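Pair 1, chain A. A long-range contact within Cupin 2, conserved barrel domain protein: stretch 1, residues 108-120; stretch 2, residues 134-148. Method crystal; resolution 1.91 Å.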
# COMPACT_ATOMS: atom_id res chain seq x y z
N GLY A 108 13.87 7.78 -4.67
CA GLY A 108 15.07 7.71 -3.87
C GLY A 108 15.28 6.33 -3.28
O GLY A 108 14.70 5.35 -3.72
N GLU A 109 16.16 6.28 -2.30
CA GLU A 109 16.39 5.09 -1.52
C GLU A 109 16.60 5.38 -0.07
O GLU A 109 16.92 6.50 0.35
CB GLU A 109 17.53 4.26 -2.07
CG GLU A 109 18.87 4.92 -2.14
CD GLU A 109 19.86 4.05 -2.90
OE1 GLU A 109 19.53 3.57 -4.01
OE2 GLU A 109 20.95 3.83 -2.40
N ILE A 110 16.39 4.32 0.68
CA ILE A 110 16.28 4.36 2.14
C ILE A 110 17.02 3.21 2.84
O ILE A 110 17.08 2.08 2.35
CB ILE A 110 14.79 4.34 2.60
CG1 ILE A 110 14.65 4.99 3.98
CG2 ILE A 110 14.25 2.91 2.65
CD1 ILE A 110 14.90 6.55 4.00
N GLU A 111 17.59 3.54 4.00
CA GLU A 111 18.22 2.57 4.89
C GLU A 111 17.24 2.17 5.98
O GLU A 111 16.78 2.99 6.77
CB GLU A 111 19.45 3.19 5.55
CG GLU A 111 20.20 2.22 6.49
CD GLU A 111 21.60 2.66 6.70
OE1 GLU A 111 21.82 3.50 7.60
OE2 GLU A 111 22.46 2.18 5.92
N LEU A 112 16.92 0.89 6.01
CA LEU A 112 16.09 0.33 7.08
C LEU A 112 16.99 -0.30 8.10
O LEU A 112 17.71 -1.26 7.81
CB LEU A 112 15.13 -0.69 6.52
CG LEU A 112 14.30 -1.57 7.46
CD1 LEU A 112 13.43 -0.70 8.41
CD2 LEU A 112 13.43 -2.48 6.68
N GLU A 113 16.88 0.20 9.32
CA GLU A 113 17.61 -0.36 10.47
C GLU A 113 16.66 -1.00 11.47
O GLU A 113 15.66 -0.38 11.89
CB GLU A 113 18.45 0.72 11.16
CG GLU A 113 19.28 0.17 12.31
CD GLU A 113 20.22 1.18 12.95
OE1 GLU A 113 20.67 2.13 12.24
OE2 GLU A 113 20.55 0.97 14.16
N LEU A 114 17.01 -2.22 11.86
CA LEU A 114 16.24 -3.01 12.82
C LEU A 114 17.00 -3.09 14.13
O LEU A 114 17.62 -2.12 14.52
CB LEU A 114 15.94 -4.39 12.27
CG LEU A 114 15.24 -4.41 10.90
CD1 LEU A 114 14.94 -5.83 10.49
CD2 LEU A 114 13.95 -3.66 10.88
N ASP A 115 16.97 -4.24 14.81
CA ASP A 115 17.61 -4.35 16.14
C ASP A 115 19.12 -4.52 15.98
O ASP A 115 19.63 -5.08 15.00
CB ASP A 115 17.02 -5.49 17.04
CG ASP A 115 15.74 -5.07 17.81
OD1 ASP A 115 15.60 -3.89 18.20
OD2 ASP A 115 14.84 -5.94 18.09
N ASP A 116 19.84 -4.07 17.00
CA ASP A 116 21.24 -4.41 17.16
C ASP A 116 22.11 -4.05 15.97
O ASP A 116 23.06 -4.76 15.66
CB ASP A 116 21.39 -5.90 17.51
CG ASP A 116 20.56 -6.28 18.73
OD1 ASP A 116 20.55 -5.45 19.65
OD2 ASP A 116 19.85 -7.30 18.72
N GLY A 117 21.76 -2.94 15.32
CA GLY A 117 22.55 -2.36 14.25
C GLY A 117 22.30 -3.00 12.88
O GLY A 117 22.91 -2.61 11.90
N ALA A 118 21.41 -4.00 12.82
CA ALA A 118 21.12 -4.64 11.53
C ALA A 118 20.48 -3.63 10.58
O ALA A 118 19.54 -2.92 10.94
CB ALA A 118 20.21 -5.87 11.70
N LYS A 119 21.01 -3.50 9.39
CA LYS A 119 20.41 -2.64 8.42
C LYS A 119 20.71 -2.98 6.98
O LYS A 119 21.66 -3.60 6.70
CB LYS A 119 20.75 -1.20 8.69
CG LYS A 119 22.13 -0.87 8.56
CD LYS A 119 22.47 0.12 9.59
CE LYS A 119 23.70 0.84 9.32
NZ LYS A 119 24.77 0.15 8.64
N ARG A 120 19.85 -2.52 6.11
CA ARG A 120 19.97 -2.68 4.63
C ARG A 120 19.24 -1.59 3.91
O ARG A 120 18.38 -0.94 4.46
CB ARG A 120 19.29 -3.94 4.10
CG ARG A 120 20.00 -5.10 4.40
CD ARG A 120 19.29 -6.30 3.93
NE ARG A 120 19.81 -7.38 4.73
CZ ARG A 120 19.54 -8.65 4.56
NH1 ARG A 120 18.71 -9.08 3.61
NH2 ARG A 120 20.09 -9.46 5.40
N ASN A 134 10.58 -3.65 15.64
CA ASN A 134 11.37 -2.46 15.98
C ASN A 134 12.26 -2.03 14.81
O ASN A 134 12.97 -2.85 14.21
CB ASN A 134 12.22 -2.72 17.24
CG ASN A 134 12.64 -1.46 17.91
OD1 ASN A 134 11.90 -0.45 17.93
ND2 ASN A 134 13.85 -1.49 18.49
N HIS A 135 12.14 -0.77 14.43
CA HIS A 135 12.90 -0.21 13.27
C HIS A 135 13.02 1.31 13.27
O HIS A 135 12.24 2.04 13.90
CB HIS A 135 12.22 -0.60 11.95
CG HIS A 135 10.88 0.06 11.79
ND1 HIS A 135 9.77 -0.37 12.48
CD2 HIS A 135 10.53 1.22 11.18
CE1 HIS A 135 8.75 0.43 12.20
NE2 HIS A 135 9.19 1.42 11.45
N LEU A 136 13.96 1.79 12.46
CA LEU A 136 13.99 3.21 12.04
C LEU A 136 14.31 3.28 10.54
O LEU A 136 14.84 2.34 9.94
CB LEU A 136 15.04 4.02 12.87
CG LEU A 136 16.55 3.74 12.77
CD1 LEU A 136 17.17 4.33 11.45
CD2 LEU A 136 17.27 4.30 13.96
N TRP A 137 13.96 4.41 9.96
CA TRP A 137 14.30 4.73 8.57
C TRP A 137 15.35 5.86 8.53
O TRP A 137 15.19 6.87 9.20
CB TRP A 137 13.06 5.19 7.78
CG TRP A 137 11.93 4.22 7.81
CD1 TRP A 137 10.87 4.26 8.66
CD2 TRP A 137 11.78 3.03 7.03
NE1 TRP A 137 10.03 3.19 8.44
CE2 TRP A 137 10.57 2.40 7.46
CE3 TRP A 137 12.54 2.42 6.02
CZ2 TRP A 137 10.09 1.24 6.90
CZ3 TRP A 137 12.06 1.27 5.46
CH2 TRP A 137 10.84 0.68 5.90
N ARG A 138 16.38 5.65 7.74
CA ARG A 138 17.50 6.60 7.60
C ARG A 138 17.82 6.88 6.15
O ARG A 138 17.99 5.97 5.37
CB ARG A 138 18.77 6.09 8.32
CG ARG A 138 19.95 7.09 8.29
CD ARG A 138 21.18 6.53 8.99
NE ARG A 138 20.93 6.35 10.42
CZ ARG A 138 20.82 5.18 11.02
NH1 ARG A 138 20.96 4.06 10.33
NH2 ARG A 138 20.61 5.14 12.32
N ASN A 139 17.83 8.17 5.81
CA ASN A 139 18.23 8.63 4.48
C ASN A 139 19.67 9.06 4.54
O ASN A 139 19.99 10.09 5.13
CB ASN A 139 17.36 9.80 4.03
CG ASN A 139 17.57 10.18 2.58
OD1 ASN A 139 18.58 9.85 1.96
ND2 ASN A 139 16.60 10.89 2.03
N THR A 140 20.53 8.24 3.95
CA THR A 140 21.97 8.47 4.00
C THR A 140 22.41 9.06 2.65
O THR A 140 23.60 9.18 2.37
CB THR A 140 22.71 7.15 4.26
OG1 THR A 140 22.50 6.31 3.14
CG2 THR A 140 22.19 6.47 5.51
N THR A 141 21.44 9.40 1.83
CA THR A 141 21.68 10.06 0.54
C THR A 141 21.54 11.59 0.60
O THR A 141 21.21 12.15 1.64
CB THR A 141 20.73 9.56 -0.61
OG1 THR A 141 19.45 10.22 -0.54
CG2 THR A 141 20.51 8.02 -0.56
N ASP A 142 21.79 12.23 -0.54
CA ASP A 142 21.71 13.71 -0.71
C ASP A 142 20.42 14.18 -1.34
O ASP A 142 20.22 15.36 -1.60
CB ASP A 142 22.90 14.21 -1.52
CG ASP A 142 24.22 14.01 -0.75
OD1 ASP A 142 24.17 14.14 0.51
OD2 ASP A 142 25.27 13.68 -1.37
N LYS A 143 19.49 13.27 -1.50
CA LYS A 143 18.20 13.60 -2.07
C LYS A 143 17.10 13.06 -1.16
O LYS A 143 17.33 12.05 -0.49
CB LYS A 143 18.04 12.93 -3.43
CG LYS A 143 19.02 13.35 -4.51
CD LYS A 143 18.84 12.54 -5.80
N PRO A 144 15.89 13.69 -1.17
CA PRO A 144 14.80 13.11 -0.37
C PRO A 144 14.37 11.72 -0.90
O PRO A 144 14.62 11.37 -2.04
CB PRO A 144 13.65 14.15 -0.50
CG PRO A 144 13.95 14.91 -1.81
CD PRO A 144 15.48 14.94 -1.83
N CYS A 145 13.82 10.94 -0.00
CA CYS A 145 13.25 9.65 -0.32
C CYS A 145 11.78 9.61 0.08
O CYS A 145 11.43 9.87 1.24
CB CYS A 145 14.00 8.56 0.46
SG CYS A 145 13.32 6.92 0.18
N ARG A 146 10.93 9.31 -0.88
CA ARG A 146 9.48 9.20 -0.66
C ARG A 146 9.06 7.75 -0.56
O ARG A 146 9.35 6.94 -1.42
CB ARG A 146 8.68 9.88 -1.77
CG ARG A 146 7.17 9.70 -1.61
CD ARG A 146 6.36 10.62 -2.51
NE ARG A 146 6.45 11.99 -2.02
CZ ARG A 146 5.97 13.07 -2.63
NH1 ARG A 146 5.32 13.00 -3.80
NH2 ARG A 146 6.15 14.24 -2.07
N ILE A 147 8.36 7.46 0.53
CA ILE A 147 7.84 6.12 0.77
C ILE A 147 6.34 6.19 1.08
O ILE A 147 5.88 7.02 1.82
CB ILE A 147 8.58 5.39 1.96
CG1 ILE A 147 10.11 5.41 1.78
CG2 ILE A 147 8.10 3.92 2.08
CD1 ILE A 147 10.93 4.98 3.03
N ALA A 148 5.59 5.32 0.41
CA ALA A 148 4.16 5.11 0.73
C ALA A 148 4.08 3.97 1.72
O ALA A 148 4.58 2.85 1.45
CB ALA A 148 3.35 4.76 -0.56
O HOH W 1 19.22 6.29 2.13
O HOH W 2 17.13 9.26 -1.85
O HOH W 3 22.81 3.45 3.45

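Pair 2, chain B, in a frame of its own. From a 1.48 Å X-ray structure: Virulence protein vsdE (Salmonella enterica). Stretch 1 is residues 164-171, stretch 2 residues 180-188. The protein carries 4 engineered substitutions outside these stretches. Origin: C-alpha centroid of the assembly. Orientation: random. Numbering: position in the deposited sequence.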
# COMPACT_ATOMS: atom_id res chain seq x y z
N ARG B 164 -2.72 10.03 -9.78
CA ARG B 164 -1.86 9.05 -9.14
C ARG B 164 -2.59 8.51 -7.94
O ARG B 164 -3.16 9.27 -7.15
CB ARG B 164 -0.57 9.71 -8.67
CG ARG B 164 0.19 8.89 -7.62
CD ARG B 164 1.27 8.01 -8.15
NE ARG B 164 1.85 7.20 -7.06
CZ ARG B 164 2.68 7.65 -6.11
NH1 ARG B 164 2.99 8.94 -5.99
NH2 ARG B 164 3.21 6.79 -5.26
N HIS B 165 -2.55 7.20 -7.76
CA HIS B 165 -3.21 6.58 -6.63
C HIS B 165 -2.42 5.37 -6.20
O HIS B 165 -2.10 4.52 -7.03
CB HIS B 165 -4.60 6.18 -7.01
CG HIS B 165 -5.42 5.65 -5.89
ND1 HIS B 165 -5.60 6.31 -4.70
CD2 HIS B 165 -6.17 4.52 -5.79
CE1 HIS B 165 -6.43 5.63 -3.93
NE2 HIS B 165 -6.77 4.54 -4.56
N ASP B 166 -2.16 5.26 -4.90
CA ASP B 166 -1.57 4.07 -4.31
C ASP B 166 -2.63 3.27 -3.56
O ASP B 166 -3.55 3.81 -3.01
CB ASP B 166 -0.46 4.40 -3.31
CG ASP B 166 0.89 4.70 -3.94
OD1 ASP B 166 0.94 4.95 -5.16
OD2 ASP B 166 1.89 4.69 -3.20
N PHE B 167 -2.46 1.95 -3.60
CA PHE B 167 -3.31 1.00 -2.90
C PHE B 167 -2.49 -0.26 -2.65
O PHE B 167 -1.27 -0.25 -2.82
CB PHE B 167 -4.64 0.78 -3.61
CG PHE B 167 -4.52 0.37 -5.06
CD1 PHE B 167 -4.25 1.30 -6.02
CD2 PHE B 167 -4.64 -0.97 -5.44
CE1 PHE B 167 -4.15 0.95 -7.35
CE2 PHE B 167 -4.53 -1.32 -6.78
CZ PHE B 167 -4.26 -0.37 -7.71
N ASN B 168 -3.11 -1.31 -2.19
CA ASN B 168 -2.41 -2.50 -1.72
C ASN B 168 -2.90 -3.77 -2.38
O ASN B 168 -3.99 -3.82 -2.95
CB ASN B 168 -2.51 -2.66 -0.19
CG ASN B 168 -1.93 -1.47 0.57
OD1 ASN B 168 -2.50 -0.39 0.59
ND2 ASN B 168 -0.77 -1.69 1.17
N ALA B 169 -2.09 -4.81 -2.34
CA ALA B 169 -2.51 -6.11 -2.85
C ALA B 169 -1.86 -7.17 -1.93
O ALA B 169 -0.66 -7.07 -1.61
CB ALA B 169 -2.09 -6.31 -4.27
N VAL B 170 -2.64 -8.16 -1.52
CA VAL B 170 -2.16 -9.26 -0.72
C VAL B 170 -2.66 -10.56 -1.29
O VAL B 170 -3.82 -10.69 -1.65
CB VAL B 170 -2.58 -9.13 0.75
CG1 VAL B 170 -2.16 -10.30 1.62
CG2 VAL B 170 -2.03 -7.85 1.39
N VAL B 171 -1.77 -11.53 -1.36
CA VAL B 171 -2.16 -12.91 -1.77
C VAL B 171 -2.73 -13.64 -0.58
O VAL B 171 -2.11 -13.71 0.51
CB VAL B 171 -0.94 -13.67 -2.33
CG1 VAL B 171 -1.32 -15.09 -2.69
CG2 VAL B 171 -0.33 -12.95 -3.52
N TYR B 180 -5.09 -16.37 -4.27
CA TYR B 180 -5.64 -15.33 -5.10
C TYR B 180 -5.18 -13.98 -4.60
O TYR B 180 -4.85 -13.81 -3.43
CB TYR B 180 -7.18 -15.39 -5.17
CG TYR B 180 -7.90 -15.16 -3.88
CD1 TYR B 180 -8.26 -13.87 -3.48
CD2 TYR B 180 -8.28 -16.19 -3.06
CE1 TYR B 180 -8.91 -13.63 -2.31
CE2 TYR B 180 -8.93 -15.96 -1.86
CZ TYR B 180 -9.30 -14.69 -1.49
OH TYR B 180 -10.00 -14.46 -0.33
N VAL B 181 -5.18 -13.00 -5.52
CA VAL B 181 -4.83 -11.63 -5.14
C VAL B 181 -6.07 -10.88 -4.65
O VAL B 181 -7.07 -10.83 -5.34
CB VAL B 181 -4.25 -10.87 -6.34
CG1 VAL B 181 -3.89 -9.43 -5.98
CG2 VAL B 181 -3.03 -11.58 -6.84
N GLN B 182 -5.98 -10.37 -3.42
CA GLN B 182 -6.95 -9.45 -2.91
C GLN B 182 -6.41 -8.03 -3.00
O GLN B 182 -5.49 -7.68 -2.26
CB GLN B 182 -7.35 -9.79 -1.50
CG GLN B 182 -8.39 -8.88 -0.89
CD GLN B 182 -9.71 -9.00 -1.60
OE1 GLN B 182 -10.33 -10.10 -1.58
NE2 GLN B 182 -10.13 -7.96 -2.32
N PHE B 183 -6.99 -7.23 -3.87
CA PHE B 183 -6.72 -5.78 -3.85
C PHE B 183 -7.38 -5.17 -2.66
O PHE B 183 -8.50 -5.55 -2.28
CB PHE B 183 -7.11 -5.15 -5.17
CG PHE B 183 -6.24 -5.60 -6.32
CD1 PHE B 183 -4.96 -5.16 -6.43
CD2 PHE B 183 -6.71 -6.48 -7.30
CE1 PHE B 183 -4.12 -5.53 -7.48
CE2 PHE B 183 -5.87 -6.86 -8.34
CZ PHE B 183 -4.59 -6.39 -8.43
N ILE B 184 -6.68 -4.20 -2.07
CA ILE B 184 -7.14 -3.50 -0.86
C ILE B 184 -6.96 -2.01 -1.12
O ILE B 184 -5.87 -1.57 -1.44
CB ILE B 184 -6.39 -3.90 0.40
CG1 ILE B 184 -6.37 -5.40 0.59
CG2 ILE B 184 -6.97 -3.20 1.60
CD1 ILE B 184 -5.22 -5.87 1.43
N ASP B 185 -8.01 -1.23 -0.99
CA ASP B 185 -7.90 0.23 -1.14
C ASP B 185 -8.46 0.85 0.11
O ASP B 185 -9.67 1.15 0.16
CB ASP B 185 -8.55 0.73 -2.44
CG ASP B 185 -8.22 2.16 -2.74
OD1 ASP B 185 -7.77 2.87 -1.83
OD2 ASP B 185 -8.36 2.56 -3.91
N SER B 186 -7.61 1.08 1.12
CA SER B 186 -8.06 1.59 2.40
C SER B 186 -8.55 3.03 2.29
O SER B 186 -9.31 3.50 3.16
CB SER B 186 -7.00 1.47 3.46
OG SER B 186 -5.85 2.28 3.14
N TRP B 187 -8.15 3.72 1.24
CA TRP B 187 -8.65 5.09 0.94
C TRP B 187 -10.07 5.10 0.45
O TRP B 187 -10.85 6.06 0.70
CB TRP B 187 -7.70 5.72 -0.07
CG TRP B 187 -8.07 7.06 -0.58
CD1 TRP B 187 -7.71 8.24 -0.02
CD2 TRP B 187 -8.87 7.35 -1.70
NE1 TRP B 187 -8.25 9.27 -0.75
CE2 TRP B 187 -8.93 8.76 -1.82
CE3 TRP B 187 -9.48 6.57 -2.68
CZ2 TRP B 187 -9.64 9.39 -2.85
CZ3 TRP B 187 -10.19 7.22 -3.73
CH2 TRP B 187 -10.27 8.60 -3.77
N LYS B 188 -10.46 4.09 -0.31
CA LYS B 188 -11.76 4.03 -0.98
C LYS B 188 -12.74 3.38 -0.00
O LYS B 188 -13.01 2.18 -0.09
CB LYS B 188 -11.65 3.24 -2.30
CG LYS B 188 -12.92 3.21 -3.17
CD LYS B 188 -13.20 4.47 -3.96
CE LYS B 188 -14.39 4.25 -4.86
NZ LYS B 188 -14.78 5.44 -5.68
O HOH W 4 -5.24 3.25 -0.89
O HOH W 5 -4.78 1.16 0.89

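Both pairs are built on two antiparallel strands, and the N, CA and C atoms of 14 central residues superpose with an RMSD of 0.8 Å. The strand directions differ by 151° in pair 1 and 155° in pair 2, with closest axial approaches of 4.8 and 4.5 Å. The register is also the same. E111(A) and R138(A) match N168(B) and I184(B), E113(A) and L136(A) match V170(B) and Q182(B), and all four are hydrogen-bonded pairs. In pair 1, E111(A) N donates to R138(A) O at 2.8 Å and R138(A) N to E111(A) O at 2.9 Å; in pair 2, N168(B) N to I184(B) O and I184(B) N to N168(B) O are both 2.9 Å. Between these rungs lie the non-hydrogen-bonded pairs L112(A)–W137(A) and A169(B)–F183(B).

The two sheet faces are filled differently. On the face carrying E111(A), E113(A), L136(A) and R138(A), pair 1 relies on charge. R138(A) NH1 forms salt bridges to E111(A) OE1 at 2.9 Å and to E113(A) OE1 at 2.7 Å, both carboxylate oxygens lying at the guanidinium edge, near its plane, where N-H groups can point at them. The matching face of pair 2 is apolar at two of these positions: V170(B) CG2 meets I184(B) CD1 at 3.8 Å, a diagonal contact matching that of E113(A) with R138(A).

On the other face, an aromatic residue occupies the same site, W137(A) or F183(B), with side-chain centres 1.2 Å apart. L112(A) CD1 sits 3.8 Å from the centroid of the W137(A) six-membered ring, only 13° off its normal, a CH-pi contact over the face. At the matching position the smaller A169(B) brings CB to 3.8 Å from F183(B) CD1, approaching obliquely. The preceding apolar position also touches the aromatic residue in both pairs: I110(A) CG2 is 3.8 Å from W137(A) CE3, and F167(B) CE2 is 3.9 Å from F183(B) CD1.

Beyond the bridges, G108(A) matches H165(B). An ideal CB on G108(A) would lie 2.7 Å from P144(A) O, a clash, and its phi of 79° itself favours glycine. H165(B), at phi -147°, instead reaches across: NE2 donates to D185(B) OD2 at 2.6 Å, and its ring edge faces the W187(B) ring in an offset arrangement. N139(A), the counterpart of D185(B), turns to its own stretch, accepting at OD1 from T141(A) OG1 at 2.7 Å.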